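Local coordinates for protein glucose-6-phosphate 1-dehydrogenase (Mycobacterium avium, PDB 4LGV) that probably catalyses the NADP-dependent oxidation of glucose 6-phosphate to 6-phosphogluconolactone, the entry step of the pentose phosphate pathway, at residues V34-T39 against Y132-P137; G66-D71 against L104-G109; V375-P380 against Q479-Q484; M384-S389 against V399-S404. One frame throughout, in Å; residues are numbered along the deposited sequence.

Contact 1. Residues V34-T39 against Y132-P137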
loop_
_atom_site.group_PDB
_atom_site.type_symbol
_atom_site.label_atom_id
_atom_site.label_comp_id
_atom_site.label_asym_id
_atom_site.label_seq_id
_atom_site.Cartn_x
_atom_site.Cartn_y
_atom_site.Cartn_z
ATOM N N VAL A 34 -25.756 12.096 -44.439
ATOM C CA VAL A 34 -26.565 13.233 -44.771
ATOM C C VAL A 34 -26.090 14.435 -43.962
ATOM O O VAL A 34 -26.159 14.420 -42.716
ATOM C CB VAL A 34 -28.048 12.953 -44.436
ATOM C CG1 VAL A 34 -28.876 14.137 -44.781
ATOM C CG2 VAL A 34 -28.540 11.705 -45.165
ATOM N N ILE A 35 -25.652 15.496 -44.653
ATOM C CA ILE A 35 -25.045 16.644 -43.968
ATOM C C ILE A 35 -25.912 17.862 -44.081
ATOM O O ILE A 35 -26.034 18.424 -45.164
ATOM C CB ILE A 35 -23.663 17.013 -44.587
ATOM C CG1 ILE A 35 -22.722 15.837 -44.484
ATOM C CG2 ILE A 35 -23.039 18.202 -43.868
ATOM C CD1 ILE A 35 -21.424 15.980 -45.242
ATOM N N PHE A 36 -26.497 18.282 -42.966
ATOM C CA PHE A 36 -27.218 19.542 -42.922
ATOM C C PHE A 36 -26.233 20.645 -42.647
ATOM O O PHE A 36 -25.469 20.576 -41.669
ATOM C CB PHE A 36 -28.293 19.541 -41.850
ATOM C CG PHE A 36 -29.494 18.679 -42.174
ATOM C CD1 PHE A 36 -29.416 17.298 -42.151
ATOM C CD2 PHE A 36 -30.721 19.264 -42.525
ATOM C CE1 PHE A 36 -30.526 16.507 -42.462
ATOM C CE2 PHE A 36 -31.835 18.477 -42.829
ATOM C CZ PHE A 36 -31.740 17.095 -42.797
ATOM N N GLY A 37 -26.245 21.664 -43.510
ATOM C CA GLY A 37 -25.370 22.841 -43.361
ATOM C C GLY A 37 -24.140 22.797 -44.268
ATOM O O GLY A 37 -23.133 23.401 -43.973
ATOM N N ILE A 38 -24.263 22.120 -45.400
ATOM C CA ILE A 38 -23.127 21.818 -46.287
ATOM C C ILE A 38 -22.550 23.060 -46.975
ATOM O O ILE A 38 -21.418 23.024 -47.471
ATOM C CB ILE A 38 -23.538 20.747 -47.324
ATOM C CG1 ILE A 38 -22.344 20.155 -48.025
ATOM C CG2 ILE A 38 -24.469 21.342 -48.357
ATOM C CD1 ILE A 38 -21.485 19.307 -47.153
ATOM N N THR A 39 -23.278 24.173 -46.965
ATOM C CA THR A 39 -22.768 25.443 -47.507
ATOM C C THR A 39 -22.266 26.405 -46.451
ATOM O O THR A 39 -21.845 27.520 -46.790
ATOM C CB THR A 39 -23.847 26.188 -48.301
ATOM O OG1 THR A 39 -24.930 26.533 -47.445
ATOM C CG2 THR A 39 -24.331 25.339 -49.431
ATOM N N TYR A 132 -27.005 11.372 -39.821
ATOM C CA TYR A 132 -27.330 12.782 -40.079
ATOM C C TYR A 132 -26.377 13.661 -39.321
ATOM O O TYR A 132 -26.318 13.594 -38.109
ATOM C CB TYR A 132 -28.743 13.124 -39.600
ATOM C CG TYR A 132 -29.832 12.304 -40.271
ATOM C CD1 TYR A 132 -30.268 12.629 -41.538
ATOM C CD2 TYR A 132 -30.401 11.220 -39.641
ATOM C CE1 TYR A 132 -31.234 11.884 -42.187
ATOM C CE2 TYR A 132 -31.403 10.478 -40.255
ATOM C CZ TYR A 132 -31.801 10.805 -41.537
ATOM O OH TYR A 132 -32.778 10.074 -42.158
ATOM N N TYR A 133 -25.594 14.454 -40.031
ATOM C CA TYR A 133 -24.583 15.314 -39.420
ATOM C C TYR A 133 -25.016 16.759 -39.528
ATOM O O TYR A 133 -25.162 17.294 -40.631
ATOM C CB TYR A 133 -23.229 15.086 -40.121
ATOM C CG TYR A 133 -22.142 15.999 -39.662
ATOM C CD1 TYR A 133 -21.963 16.268 -38.314
ATOM C CD2 TYR A 133 -21.272 16.580 -40.553
ATOM C CE1 TYR A 133 -20.964 17.103 -37.871
ATOM C CE2 TYR A 133 -20.270 17.414 -40.120
ATOM C CZ TYR A 133 -20.111 17.658 -38.771
ATOM O OH TYR A 133 -19.118 18.504 -38.303
ATOM N N LEU A 134 -25.265 17.385 -38.383
ATOM C CA LEU A 134 -25.855 18.712 -38.369
ATOM C C LEU A 134 -24.821 19.779 -38.085
ATOM O O LEU A 134 -24.520 20.035 -36.938
ATOM C CB LEU A 134 -26.989 18.792 -37.344
ATOM C CG LEU A 134 -27.985 17.625 -37.334
ATOM C CD1 LEU A 134 -29.149 17.951 -36.402
ATOM C CD2 LEU A 134 -28.530 17.260 -38.687
ATOM N N GLU A 135 -24.302 20.406 -39.134
ATOM C CA GLU A 135 -23.401 21.535 -38.948
ATOM C C GLU A 135 -24.209 22.795 -39.213
ATOM O O GLU A 135 -23.996 23.515 -40.156
ATOM C CB GLU A 135 -22.132 21.482 -39.806
ATOM C CG GLU A 135 -22.229 20.699 -41.103
ATOM C CD GLU A 135 -20.899 20.646 -41.807
ATOM O OE1 GLU A 135 -19.852 20.917 -41.155
ATOM O OE2 GLU A 135 -20.901 20.387 -43.013
ATOM N N MET A 136 -25.127 23.051 -38.319
ATOM C CA MET A 136 -26.038 24.174 -38.461
ATOM C C MET A 136 -26.156 24.882 -37.130
ATOM O O MET A 136 -25.723 24.358 -36.091
ATOM C CB MET A 136 -27.376 23.697 -39.021
ATOM C CG MET A 136 -27.410 23.939 -40.522
ATOM S SD MET A 136 -28.919 23.309 -41.176
ATOM C CE MET A 136 -29.232 24.165 -42.716
ATOM N N PRO A 137 -26.724 26.091 -37.154
ATOM C CA PRO A 137 -27.000 26.767 -35.892
ATOM C C PRO A 137 -27.764 25.886 -34.890
ATOM O O PRO A 137 -28.633 25.105 -35.266
ATOM C CB PRO A 137 -27.856 27.933 -36.319
ATOM C CG PRO A 137 -27.407 28.226 -37.706
ATOM C CD PRO A 137 -27.168 26.878 -38.314
#

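Contact 2. Residues G66-D71 against L104-G109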
loop_
_atom_site.group_PDB
_atom_site.type_symbol
_atom_site.label_atom_id
_atom_site.label_comp_id
_atom_site.label_asym_id
_atom_site.label_seq_id
_atom_site.Cartn_x
_atom_site.Cartn_y
_atom_site.Cartn_z
ATOM N N GLY A 66 -25.791 16.326 -49.366
ATOM C CA GLY A 66 -25.685 17.648 -48.777
ATOM C C GLY A 66 -27.026 18.350 -48.751
ATOM O O GLY A 66 -27.770 18.314 -49.747
ATOM N N VAL A 67 -27.324 19.016 -47.620
ATOM C CA VAL A 67 -28.551 19.793 -47.460
ATOM C C VAL A 67 -28.271 21.209 -46.958
ATOM O O VAL A 67 -27.474 21.399 -46.060
ATOM C CB VAL A 67 -29.507 19.123 -46.465
ATOM C CG1 VAL A 67 -30.795 19.904 -46.362
ATOM C CG2 VAL A 67 -29.821 17.679 -46.860
ATOM N N ALA A 68 -28.905 22.197 -47.587
ATOM C CA ALA A 68 -28.796 23.581 -47.184
ATOM C C ALA A 68 -29.965 24.405 -47.774
ATOM O O ALA A 68 -30.675 23.931 -48.661
ATOM C CB ALA A 68 -27.451 24.149 -47.615
ATOM N N SER A 69 -30.100 25.649 -47.338
ATOM C CA SER A 69 -31.068 26.562 -47.922
ATOM C C SER A 69 -30.648 27.167 -49.257
ATOM O O SER A 69 -31.485 27.571 -50.032
ATOM C CB SER A 69 -31.355 27.714 -46.949
ATOM O OG SER A 69 -30.208 28.525 -46.798
ATOM N N ASP A 70 -29.359 27.203 -49.564
ATOM C CA ASP A 70 -28.945 27.890 -50.794
ATOM C C ASP A 70 -29.593 27.273 -52.045
ATOM O O ASP A 70 -29.575 26.059 -52.244
ATOM C CB ASP A 70 -27.439 27.874 -50.947
ATOM C CG ASP A 70 -26.737 28.310 -49.677
ATOM O OD1 ASP A 70 -26.932 27.696 -48.602
ATOM O OD2 ASP A 70 -25.916 29.200 -49.751
ATOM N N ASP A 71 -30.107 28.136 -52.911
ATOM C CA ASP A 71 -30.684 27.689 -54.167
ATOM C C ASP A 71 -29.567 27.642 -55.191
ATOM O O ASP A 71 -29.378 28.569 -55.981
ATOM C CB ASP A 71 -31.813 28.634 -54.589
ATOM C CG ASP A 71 -32.591 28.148 -55.796
ATOM O OD1 ASP A 71 -32.393 26.999 -56.237
ATOM O OD2 ASP A 71 -33.440 28.950 -56.305
ATOM N N LEU A 104 -21.581 12.506 -54.138
ATOM C CA LEU A 104 -22.284 13.646 -53.570
ATOM C C LEU A 104 -23.552 14.002 -54.330
ATOM O O LEU A 104 -23.551 14.023 -55.536
ATOM C CB LEU A 104 -21.355 14.835 -53.583
ATOM C CG LEU A 104 -21.645 16.004 -52.640
ATOM C CD1 LEU A 104 -21.780 15.587 -51.183
ATOM C CD2 LEU A 104 -20.492 17.002 -52.776
ATOM N N SER A 105 -24.653 14.228 -53.604
ATOM C CA SER A 105 -25.843 14.877 -54.163
ATOM C C SER A 105 -26.198 16.063 -53.294
ATOM O O SER A 105 -25.672 16.218 -52.191
ATOM C CB SER A 105 -27.031 13.892 -54.308
ATOM O OG SER A 105 -27.340 13.281 -53.073
ATOM N N TYR A 106 -27.105 16.904 -53.776
ATOM C CA TYR A 106 -27.492 18.124 -53.077
ATOM C C TYR A 106 -28.978 18.336 -53.083
ATOM O O TYR A 106 -29.685 18.118 -54.089
ATOM C CB TYR A 106 -26.838 19.338 -53.697
ATOM C CG TYR A 106 -27.172 20.655 -52.985
ATOM C CD1 TYR A 106 -26.751 20.886 -51.690
ATOM C CD2 TYR A 106 -27.923 21.653 -53.614
ATOM C CE1 TYR A 106 -27.036 22.064 -51.039
ATOM C CE2 TYR A 106 -28.231 22.845 -52.957
ATOM C CZ TYR A 106 -27.759 23.064 -51.666
ATOM O OH TYR A 106 -28.079 24.232 -50.970
ATOM N N LEU A 107 -29.462 18.784 -51.937
ATOM C CA LEU A 107 -30.859 19.044 -51.737
ATOM C C LEU A 107 -31.043 20.376 -51.023
ATOM O O LEU A 107 -30.471 20.601 -49.945
ATOM C CB LEU A 107 -31.389 17.887 -50.947
ATOM C CG LEU A 107 -32.878 17.707 -50.845
ATOM C CD1 LEU A 107 -33.482 17.501 -52.232
ATOM C CD2 LEU A 107 -33.148 16.507 -49.963
ATOM N N SER A 108 -31.786 21.264 -51.684
ATOM C CA SER A 108 -32.052 22.631 -51.235
ATOM C C SER A 108 -33.430 22.778 -50.594
ATOM O O SER A 108 -34.420 22.298 -51.154
ATOM C CB SER A 108 -32.047 23.637 -52.444
ATOM O OG SER A 108 -32.048 24.954 -51.951
ATOM N N GLY A 109 -33.498 23.489 -49.467
ATOM C CA GLY A 109 -34.790 23.813 -48.903
ATOM C C GLY A 109 -34.671 24.400 -47.528
ATOM O O GLY A 109 -33.569 24.621 -47.047
#

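Contact 3. Residues V375-P380 against Q479-Q484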
loop_
_atom_site.group_PDB
_atom_site.type_symbol
_atom_site.label_atom_id
_atom_site.label_comp_id
_atom_site.label_asym_id
_atom_site.label_seq_id
_atom_site.Cartn_x
_atom_site.Cartn_y
_atom_site.Cartn_z
ATOM N N VAL A 375 4.387 13.416 -16.129
ATOM C CA VAL A 375 3.839 14.393 -17.056
ATOM C C VAL A 375 3.266 13.717 -18.292
ATOM O O VAL A 375 3.950 12.982 -18.970
ATOM C CB VAL A 375 4.903 15.383 -17.485
ATOM C CG1 VAL A 375 4.272 16.520 -18.254
ATOM C CG2 VAL A 375 5.635 15.961 -16.279
ATOM N N LEU A 376 2.008 13.986 -18.577
ATOM C CA LEU A 376 1.347 13.494 -19.765
ATOM C C LEU A 376 1.086 14.652 -20.730
ATOM O O LEU A 376 0.281 15.514 -20.417
ATOM C CB LEU A 376 0.003 12.850 -19.375
ATOM C CG LEU A 376 0.056 11.760 -18.300
ATOM C CD1 LEU A 376 -1.320 11.321 -17.911
ATOM C CD2 LEU A 376 0.827 10.555 -18.774
ATOM N N ARG A 377 1.772 14.691 -21.870
ATOM C CA ARG A 377 1.429 15.613 -22.918
ATOM C C ARG A 377 0.300 14.986 -23.755
ATOM O O ARG A 377 0.470 13.926 -24.331
ATOM C CB ARG A 377 2.645 15.944 -23.815
ATOM C CG ARG A 377 2.315 17.056 -24.808
ATOM C CD ARG A 377 3.515 17.635 -25.567
ATOM N NE ARG A 377 4.246 16.595 -26.245
ATOM C CZ ARG A 377 5.493 16.247 -25.977
ATOM N NH1 ARG A 377 6.206 16.930 -25.080
ATOM N NH2 ARG A 377 6.040 15.230 -26.622
ATOM N N ILE A 378 -0.858 15.619 -23.727
ATOM C CA ILE A 378 -2.067 15.134 -24.392
ATOM C C ILE A 378 -2.009 15.563 -25.847
ATOM O O ILE A 378 -2.438 14.836 -26.719
ATOM C CB ILE A 378 -3.335 15.764 -23.749
ATOM C CG1 ILE A 378 -3.412 15.441 -22.257
ATOM C CG2 ILE A 378 -4.612 15.311 -24.428
ATOM C CD1 ILE A 378 -3.252 13.987 -21.921
ATOM N N ASP A 379 -1.475 16.759 -26.096
ATOM C CA ASP A 379 -1.456 17.365 -27.429
ATOM C C ASP A 379 -0.463 18.536 -27.417
ATOM O O ASP A 379 -0.288 19.194 -26.385
ATOM C CB ASP A 379 -2.859 17.886 -27.785
ATOM C CG ASP A 379 -2.952 18.455 -29.186
ATOM O OD1 ASP A 379 -2.805 17.672 -30.161
ATOM O OD2 ASP A 379 -3.155 19.692 -29.320
ATOM N N PRO A 380 0.258 18.743 -28.520
ATOM C CA PRO A 380 0.413 17.830 -29.617
ATOM C C PRO A 380 1.403 16.778 -29.270
ATOM O O PRO A 380 2.005 16.819 -28.200
ATOM C CB PRO A 380 0.985 18.716 -30.757
ATOM C CG PRO A 380 1.746 19.824 -30.069
ATOM C CD PRO A 380 1.093 19.963 -28.682
ATOM N N GLN A 479 7.048 25.021 -16.102
ATOM C CA GLN A 479 7.160 25.142 -17.566
ATOM C C GLN A 479 6.691 23.840 -18.186
ATOM O O GLN A 479 7.154 22.768 -17.806
ATOM C CB GLN A 479 8.577 25.457 -18.078
ATOM C CG GLN A 479 8.762 26.856 -18.724
ATOM C CD GLN A 479 8.240 27.027 -20.181
ATOM O OE1 GLN A 479 8.145 26.072 -20.986
ATOM N NE2 GLN A 479 7.923 28.276 -20.520
ATOM N N PRO A 480 5.782 23.923 -19.159
ATOM C CA PRO A 480 5.270 22.711 -19.742
ATOM C C PRO A 480 6.291 21.985 -20.554
ATOM O O PRO A 480 7.184 22.602 -21.120
ATOM C CB PRO A 480 4.144 23.188 -20.667
ATOM C CG PRO A 480 3.772 24.503 -20.145
ATOM C CD PRO A 480 5.078 25.098 -19.693
ATOM N N TRP A 481 6.122 20.668 -20.624
ATOM C CA TRP A 481 6.943 19.841 -21.454
ATOM C C TRP A 481 6.566 19.961 -22.927
ATOM O O TRP A 481 5.563 19.416 -23.354
ATOM C CB TRP A 481 6.828 18.399 -20.981
ATOM C CG TRP A 481 7.580 17.452 -21.810
ATOM C CD1 TRP A 481 8.791 17.629 -22.375
ATOM C CD2 TRP A 481 7.177 16.133 -22.119
ATOM N NE1 TRP A 481 9.175 16.517 -23.032
ATOM C CE2 TRP A 481 8.199 15.564 -22.897
ATOM C CE3 TRP A 481 6.038 15.368 -21.825
ATOM C CZ2 TRP A 481 8.120 14.238 -23.401
ATOM C CZ3 TRP A 481 5.970 14.053 -22.317
ATOM C CH2 TRP A 481 6.996 13.513 -23.109
ATOM N N LEU A 482 7.425 20.628 -23.703
ATOM C CA LEU A 482 7.189 20.820 -25.142
ATOM C C LEU A 482 7.805 19.731 -26.008
ATOM O O LEU A 482 8.867 19.186 -25.683
ATOM C CB LEU A 482 7.719 22.172 -25.591
ATOM C CG LEU A 482 7.277 23.352 -24.701
ATOM C CD1 LEU A 482 7.995 24.641 -25.085
ATOM C CD2 LEU A 482 5.773 23.533 -24.750
ATOM N N PRO A 483 7.185 19.480 -27.183
ATOM C CA PRO A 483 7.803 18.619 -28.189
ATOM C C PRO A 483 9.136 19.156 -28.636
ATOM O O PRO A 483 9.328 20.365 -28.623
ATOM C CB PRO A 483 6.826 18.648 -29.366
ATOM C CG PRO A 483 5.577 19.335 -28.888
ATOM C CD PRO A 483 5.904 20.069 -27.626
ATOM N N GLN A 484 10.050 18.241 -29.002
ATOM C CA GLN A 484 11.413 18.545 -29.515
ATOM C C GLN A 484 11.435 18.897 -31.002
ATOM O O GLN A 484 10.673 19.767 -31.445
ATOM C CB GLN A 484 12.362 17.350 -29.235
#

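Contact 4. Residues M384-S389 against V399-S404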
loop_
_atom_site.group_PDB
_atom_site.type_symbol
_atom_site.label_atom_id
_atom_site.label_comp_id
_atom_site.label_asym_id
_atom_site.label_seq_id
_atom_site.Cartn_x
_atom_site.Cartn_y
_atom_site.Cartn_z
ATOM N N MET A 384 4.735 10.776 -22.572
ATOM C CA MET A 384 4.846 10.781 -21.149
ATOM C C MET A 384 6.259 11.090 -20.751
ATOM O O MET A 384 7.203 10.593 -21.314
ATOM C CB MET A 384 4.425 9.446 -20.569
ATOM C CG MET A 384 4.588 9.462 -19.063
ATOM S SD MET A 384 4.391 7.892 -18.296
ATOM C CE MET A 384 5.610 6.920 -19.165
ATOM N N ARG A 385 6.383 11.915 -19.730
ATOM C CA ARG A 385 7.680 12.170 -19.119
ATOM C C ARG A 385 7.627 11.817 -17.653
ATOM O O ARG A 385 6.759 12.280 -16.927
ATOM C CB ARG A 385 8.097 13.631 -19.317
ATOM C CG ARG A 385 9.144 14.140 -18.315
ATOM C CD ARG A 385 9.576 15.590 -18.602
ATOM N NE ARG A 385 10.500 15.610 -19.721
ATOM C CZ ARG A 385 11.070 16.688 -20.237
ATOM N NH1 ARG A 385 10.806 17.898 -19.767
ATOM N NH2 ARG A 385 11.898 16.545 -21.275
ATOM N N LEU A 386 8.556 11.002 -17.214
ATOM C CA LEU A 386 8.736 10.778 -15.791
ATOM C C LEU A 386 9.962 11.604 -15.321
ATOM O O LEU A 386 11.078 11.380 -15.789
ATOM C CB LEU A 386 8.887 9.292 -15.545
ATOM C CG LEU A 386 9.195 8.835 -14.119
ATOM C CD1 LEU A 386 8.109 9.189 -13.103
ATOM C CD2 LEU A 386 9.398 7.320 -14.084
ATOM N N GLN A 387 9.758 12.516 -14.374
ATOM C CA GLN A 387 10.851 13.327 -13.810
ATOM C C GLN A 387 11.348 12.780 -12.500
ATOM O O GLN A 387 10.593 12.637 -11.548
ATOM C CB GLN A 387 10.413 14.752 -13.561
ATOM C CG GLN A 387 9.934 15.434 -14.810
ATOM C CD GLN A 387 9.661 16.913 -14.614
ATOM O OE1 GLN A 387 9.963 17.458 -13.551
ATOM N NE2 GLN A 387 9.058 17.553 -15.621
ATOM N N LEU A 388 12.628 12.447 -12.468
ATOM C CA LEU A 388 13.284 11.873 -11.295
ATOM C C LEU A 388 14.565 12.663 -11.016
ATOM O O LEU A 388 14.866 13.612 -11.721
ATOM C CB LEU A 388 13.671 10.421 -11.566
ATOM C CG LEU A 388 12.565 9.456 -11.968
ATOM C CD1 LEU A 388 13.171 8.057 -12.161
ATOM C CD2 LEU A 388 11.445 9.404 -10.937
ATOM N N SER A 389 15.278 12.280 -9.966
ATOM C CA SER A 389 16.518 12.934 -9.595
ATOM C C SER A 389 17.649 11.927 -9.526
ATOM O O SER A 389 17.415 10.777 -9.168
ATOM C CB SER A 389 16.361 13.659 -8.261
ATOM O OG SER A 389 17.578 14.261 -7.918
ATOM N N VAL A 399 16.355 14.320 -13.948
ATOM C CA VAL A 399 16.444 13.324 -14.949
ATOM C C VAL A 399 15.062 13.255 -15.635
ATOM O O VAL A 399 14.034 13.134 -14.954
ATOM C CB VAL A 399 16.854 12.024 -14.250
ATOM C CG1 VAL A 399 16.442 10.830 -15.029
ATOM C CG2 VAL A 399 18.344 12.010 -14.073
ATOM N N HIS A 400 15.047 13.354 -16.971
ATOM C CA HIS A 400 13.822 13.315 -17.766
ATOM C C HIS A 400 13.707 12.030 -18.565
ATOM O O HIS A 400 14.461 11.814 -19.491
ATOM C CB HIS A 400 13.760 14.509 -18.699
ATOM C CG HIS A 400 13.678 15.833 -17.997
ATOM N ND1 HIS A 400 13.155 15.966 -16.728
ATOM C CD2 HIS A 400 14.018 17.085 -18.387
ATOM C CE1 HIS A 400 13.182 17.231 -16.362
ATOM N NE2 HIS A 400 13.690 17.932 -17.353
ATOM N N LEU A 401 12.785 11.151 -18.167
ATOM C CA LEU A 401 12.565 9.855 -18.809
ATOM C C LEU A 401 11.358 9.996 -19.728
ATOM O O LEU A 401 10.198 9.919 -19.291
ATOM C CB LEU A 401 12.281 8.793 -17.739
ATOM C CG LEU A 401 13.464 8.042 -17.090
ATOM C CD1 LEU A 401 14.699 8.867 -16.947
ATOM C CD2 LEU A 401 13.151 7.455 -15.723
ATOM N N ASP A 402 11.632 10.226 -20.997
ATOM C CA ASP A 402 10.627 10.608 -21.995
ATOM C C ASP A 402 10.293 9.482 -22.937
ATOM O O ASP A 402 11.189 8.739 -23.374
ATOM C CB ASP A 402 11.177 11.776 -22.825
ATOM C CG ASP A 402 11.375 13.029 -21.997
ATOM O OD1 ASP A 402 10.933 13.064 -20.822
ATOM O OD2 ASP A 402 11.938 14.007 -22.522
ATOM N N SER A 403 9.011 9.373 -23.276
ATOM C CA SER A 403 8.579 8.470 -24.313
ATOM C C SER A 403 7.284 8.967 -24.936
ATOM O O SER A 403 6.558 9.778 -24.366
ATOM C CB SER A 403 8.368 7.082 -23.759
ATOM O OG SER A 403 7.340 7.054 -22.784
ATOM N N SER A 404 7.039 8.482 -26.134
ATOM C CA SER A 404 5.886 8.793 -26.911
ATOM C C SER A 404 4.828 7.697 -26.735
ATOM O O SER A 404 5.122 6.553 -26.420
ATOM C CB SER A 404 6.278 8.886 -28.389
ATOM O OG SER A 404 7.024 10.094 -28.555
HETATM O O HOH W 1 8.229 8.395 -20.544
#

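Contact 1. Residues V34-T39 against Y132-P137
The Phe-36 ring meets Tyr-132 at its edge, CE1 lying 4.0 Å from Tyr-132 CD1 near the plane of the phenylalanine, while Leu-134 CD2 comes in obliquely to Phe-36 CD1 at 3.6 Å. The Tyr-132 ring in turn is met obliquely by Val-34, whose CB sits 3.7 Å from Tyr-132 CD1. Tyr-132 CG turns away from its own carbonyl carbon (chi1 -60°), which lays the ring beside Val-34 and Phe-36, all three pointing the same way. Large apolar groups suit this face because helix 141-150 covers it. On the Ile-35 and Tyr-133 face the fit is aliphatic against aromatic, and Tyr-133 OH goes on to Glu-162 and Tyr-416. The backbones run parallel, held by Tyr-133 N to Val-34 O at 2.7 Å, Phe-36 N to Tyr-133 O and Glu-135 N to Phe-36 O. Beyond the strands, Met-136 CG rests on Gly-37 CA at 3.7 Å; with phi 101°, this turn suits a residue lacking CB. Glu-135 brings OE2 to Ile-35 CG2 and gives OE1 to Thr-47 of helix 41-56. These are the two central strands of a Rossmann fold, and Gly-37 opens a glycine-rich turn like the family's dinucleotide fingerprint. The chemistry thus implies an apolar, backbone-bonded sheet core whose strand end, with Gly-37 and Glu-135, is probably the side that meets the cofactor, as in other Rossmann folds.

Contact 2. Residues G66-D71 against L104-G109
Tyr-106 makes the tight part of this contact, its ring running along the backbone of Gly-66 to Ala-68 with CD1 3.4 Å from Gly-66 O. The small Ala-68 keeps its CB 3.4 Å from Tyr-106 OH. With CG anti to the backbone N (chi1 -178°), the phenol reaches past the strand end, where OH donates to Asp-70 O at 2.7 Å, in the carbonyl plane and on a lone pair. Ser-108 OG, in one of two modelled conformers, approaches the same oxygen from above that plane, a less certain second bond. Between the strands a parallel ladder runs from Gly-66 N to Ser-105 O (2.8 Å) through to Gly-109 N to Ala-68 O.

The other face is looser: Val-67 CG2 and Leu-107 CB stand 4.4 Å apart, and helix 114-123 packs there. Ser-69 and Asp-71 are exposed to solvent and polar; Ser-69 still brings its CA to Gly-109 O in a CA-H...O contact. Asp-70 turns its carboxylate to Thr-39. Strand 104-108 borders the Rossmann sheet in this chain, and tyrosine there fixes the turn after strand 64-68, the region that in such folds commonly faces the adenosine ribose; the chemistry implies a loop held by its backbone carbonyl.

Contact 3. Residues V375-P380 against Q479-Q484
Arg-377 and Trp-481 cross at about a right angle, and the guanidinium is tilted 49° to the indole instead of lying flat on it. Its CZ stands 4.0 Å from the centroid of the six-membered ring, nearly on the ring normal, a cation-pi contact in which NH1 leads, 3.2 Å from Trp-481 CD2. The tilt lets the same NH1 donate to Trp-481 O at 3.1 Å; the oxygen lies in the guanidinium plane, though the donor sits well above the carbonyl plane. A bend at chi3 (55°) folds the arginine chain back to make both grips possible. Pro-483 covers one guanidinium face, its N 3.4 Å from Arg-377 NH1, without a hydrogen to share.

Beside this, Pro-380, after a cis peptide bond, crosses Pro-483 with the two CG atoms 4.0 Å apart, and Val-375 CG1 touches Trp-481 CE3 at 4.1 Å. Arg-377 NE is bound mainly by Asp-381 O. On the other face of the indole lies Arg-385. The C-terminal tail is thereby laid across strand 373-379 of the large mixed sheet. Rigid prolines and a doubly engaged arginine imply a tail held by charge-aromatic attraction and a backbone acceptor as well as by apolar contact.

Contact 4. Residues M384-S389 against V399-S404
Arg-385 and Asp-402 face each other across a beta hairpin, strands 383-392 and 395-404, at a non-hydrogen-bonded antiparallel pair. The arginine CB begins 3.3 Å from Asp-402 OD1, and CG and CD continue alongside the same oxygen. At chi3 (-77°) the chain bends, swinging its end back over the neighbouring strand. NE then donates to Asp-402 OD1 at 2.8 Å, almost straight, and NH2 to Asp-402 OD2 at 2.8 Å, on its syn lone pair. This is a side-on, two-nitrogen salt bridge with guanidinium and carboxylate nearly coplanar. CZ lies 3.5 Å from His-400 CD2, the guanidinium stacked on the imidazole with planes 17° apart, while NH1 also rests over His-400. Trp-481 lies on the guanidinium's other face. Arginine is the residue whose planar charge can serve all three. His-400 ND1 is buried by the contact and has no partner in the model.

The sheet face that carries Met-384, Leu-386, Leu-388, Val-399 and Leu-401 is mostly apolar, with Ser-403 at one end. Leu-388 CD1 meets Leu-401 CD2 at 3.6 Å, crossing at about a right angle, and Leu-386 lies beside Leu-401. Leucines and valine suit it because a second subunit packs there, its Leu-388 against Met-384 and its Ser-403 against Val-399. Backbone pairs 384/403, 386/401 and 388/399 each close two hydrogen bonds. Near the end of the ladder a water donates to Leu-401 O at 2.8 Å and accepts from Ser-403 OG at 2.8 Å.

Overall arrangement
Contacts 1 and 2 belong to the parallel sheet of the nucleotide-binding domain: their centres lie about 10 Å apart, contact 2 is nested within the loop closed by contact 1, and adjacent strands 32-36 and 64-68 join them through Ile-35 O to Val-67 N. Contacts 3 and 4 sit across the chain's centre in the mixed sheet, about 11 Å apart between centres, with contact 4 nested within the loop closed by contact 3 and strands 373-379 and 383-392 side by side. Centres of contacts 1 and 4 are about 44 Å apart. The first pair shapes the probable cofactor end; contact 4 meets another subunit and contact 3 holds the C-terminal tail against strand 373-379.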